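Dihydrodipicolinate synthase (Bacteroides thetaiotaomicron, PDB 4XKY) catalyses the aldolase-type condensation of pyruvate with aspartate semialdehyde on the diaminopimelate route to lysine, through a Schiff-base intermediate, and assembles as a tetramer. Local coordinates at the interface of chains A and B. Numbering follows the deposited sequence. Chains: chain A, Dihydrodipicolinate synthase; chain B, Dihydrodipicolinate synthase.

The interface of chains A and B. Residues chain A 54-57, 59; chain B 56, 84, 86-87.
The rings of A:Tyr56 and B:Tyr56 meet edge to face across the interface, their planes 67° apart and their centroids 5.2 Å from each other. One face of A:Tyr56, toward its rim, receives the CD2/CE2 edge of B:Tyr56, and CE2 of B:Tyr56 comes 3.3 Å from CD1 of A:Tyr56. Relative to the other ring, CE1 of A:Tyr56 lies in plane at the edge of B:Tyr56. The pair is asymmetric: with CG anti to the backbone N in A:Tyr56 (chi1 -152°) but anti to the carbonyl carbon in B:Tyr56 (chi1 -57°), one ring presents its face and the other its edge. Tyrosine suits the place because it offers a broad apolar ring and a polar end: the phenolic OH of B:Tyr56 lies 3.0 Å from water 2, which also binds the carbonyl O of A:Leu54 and NH1 of A:Arg59. The long arginine, bent at chi3, thus reaches the partner through water.

B:Glu87 caps, from the partner subunit, the N-terminus of helix 56-70 of chain A. Its carboxylate OE2 accepts a hydrogen bond from the backbone N of A:Tyr56 at 2.9 Å, through its anti lone pair, and water 1 links the same oxygen to N of A:Lys57. If ionised, this carboxylate would probably be stabilised by the helix dipole. Small A:Ser55 lets B:Glu87 and B:Val86 approach, with CB 3.9 Å from valine CG1. B:Ser84 itself touches chain A, its CB 3.5 Å from the carbonyl O of A:Leu54, while its OG accepts a hydrogen bond from N of B:Glu87, an N-cap of helix 85-97.

Helix 56-70 of chain A thus begins against the start of helix 85-97 of chain B, in a tetramer of TIM-barrel subunits; the contact's centre lies about 16 Å from the catalytic A:Tyr136.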
loop_
_atom_site.group_PDB
_atom_site.type_symbol
_atom_site.label_atom_id
_atom_site.label_comp_id
_atom_site.label_asym_id
_atom_site.label_seq_id
_atom_site.Cartn_x
_atom_site.Cartn_y
_atom_site.Cartn_z
ATOM N N LEU A 54 -22.472 -8.124 8.553
ATOM C CA LEU A 54 -23.721 -8.504 9.223
ATOM C C LEU A 54 -24.004 -7.619 10.408
ATOM O O LEU A 54 -23.100 -7.117 11.041
ATOM C CB LEU A 54 -23.635 -9.945 9.711
ATOM C CG LEU A 54 -23.399 -10.968 8.599
ATOM C CD1 LEU A 54 -23.408 -12.367 9.164
ATOM C CD2 LEU A 54 -24.391 -10.839 7.456
ATOM N N SER A 55 -25.281 -7.431 10.698
ATOM C CA SER A 55 -25.693 -6.686 11.867
ATOM C C SER A 55 -25.266 -7.415 13.155
ATOM O O SER A 55 -24.996 -8.619 13.160
ATOM C CB SER A 55 -27.210 -6.513 11.861
ATOM O OG SER A 55 -27.846 -7.727 12.244
ATOM N N TYR A 56 -25.213 -6.671 14.249
ATOM C CA TYR A 56 -24.913 -7.262 15.554
ATOM C C TYR A 56 -25.902 -8.335 15.918
ATOM O O TYR A 56 -25.538 -9.371 16.423
ATOM C CB TYR A 56 -24.985 -6.197 16.642
ATOM C CG TYR A 56 -24.093 -6.524 17.804
ATOM C CD1 TYR A 56 -22.714 -6.499 17.643
ATOM C CD2 TYR A 56 -24.607 -6.870 19.046
ATOM C CE1 TYR A 56 -21.865 -6.794 18.685
ATOM C CE2 TYR A 56 -23.760 -7.167 20.102
ATOM C CZ TYR A 56 -22.385 -7.125 19.904
ATOM O OH TYR A 56 -21.485 -7.403 20.892
ATOM N N LYS A 57 -27.177 -8.081 15.671
ATOM C CA LYS A 57 -28.197 -9.077 15.926
ATOM C C LYS A 57 -27.887 -10.385 15.213
ATOM O O LYS A 57 -27.934 -11.466 15.814
ATOM C CB LYS A 57 -29.565 -8.548 15.494
ATOM C CG LYS A 57 -30.726 -9.497 15.762
ATOM C CD LYS A 57 -31.962 -9.055 14.986
ATOM C CE LYS A 57 -32.023 -9.694 13.603
ATOM N NZ LYS A 57 -33.095 -9.084 12.774
ATOM N N ARG A 59 -25.024 -11.534 13.977
ATOM C CA ARG A 59 -23.842 -12.164 14.546
ATOM C C ARG A 59 -24.240 -12.919 15.846
ATOM O O ARG A 59 -23.809 -14.036 16.073
ATOM C CB ARG A 59 -22.756 -11.123 14.795
ATOM C CG ARG A 59 -22.220 -10.516 13.513
ATOM C CD ARG A 59 -21.622 -9.140 13.727
ATOM N NE ARG A 59 -20.296 -9.231 14.326
ATOM C CZ ARG A 59 -19.626 -8.197 14.817
ATOM N NH1 ARG A 59 -20.172 -6.977 14.805
ATOM N NH2 ARG A 59 -18.422 -8.390 15.346
ATOM N N TYR B 56 -22.321 0.612 19.994
ATOM C CA TYR B 56 -23.530 1.106 19.309
ATOM C C TYR B 56 -24.265 2.032 20.249
ATOM O O TYR B 56 -24.664 3.108 19.848
ATOM C CB TYR B 56 -24.473 -0.006 18.843
ATOM C CG TYR B 56 -23.819 -0.996 17.924
ATOM C CD1 TYR B 56 -23.464 -0.661 16.623
ATOM C CD2 TYR B 56 -23.523 -2.270 18.369
ATOM C CE1 TYR B 56 -22.835 -1.592 15.796
ATOM C CE2 TYR B 56 -22.910 -3.195 17.557
ATOM C CZ TYR B 56 -22.566 -2.863 16.281
ATOM O OH TYR B 56 -21.961 -3.835 15.513
ATOM N N SER B 84 -21.655 -2.668 8.742
ATOM C CA SER B 84 -22.959 -3.260 8.431
ATOM C C SER B 84 -23.903 -2.198 7.881
ATOM O O SER B 84 -24.162 -1.162 8.530
ATOM C CB SER B 84 -23.565 -3.932 9.672
ATOM O OG SER B 84 -24.973 -4.080 9.569
ATOM N N VAL B 86 -27.179 -2.647 7.520
ATOM C CA VAL B 86 -28.283 -2.602 8.451
ATOM C C VAL B 86 -28.003 -1.597 9.618
ATOM O O VAL B 86 -28.865 -0.793 9.958
ATOM C CB VAL B 86 -28.612 -4.007 8.972
ATOM C CG1 VAL B 86 -29.593 -3.977 10.139
ATOM C CG2 VAL B 86 -29.176 -4.852 7.834
ATOM N N GLU B 87 -26.815 -1.628 10.217
ATOM C CA GLU B 87 -26.517 -0.744 11.366
ATOM C C GLU B 87 -26.440 0.687 10.892
ATOM O O GLU B 87 -26.838 1.595 11.592
ATOM C CB GLU B 87 -25.191 -1.108 12.027
ATOM C CG GLU B 87 -25.116 -2.531 12.605
ATOM C CD GLU B 87 -26.102 -2.811 13.737
ATOM O OE1 GLU B 87 -26.725 -1.860 14.238
ATOM O OE2 GLU B 87 -26.264 -3.995 14.116
HETATM O O HOH W 1 -28.544 -5.462 15.167
HETATM O O HOH W 2 -22.307 -5.676 13.130
#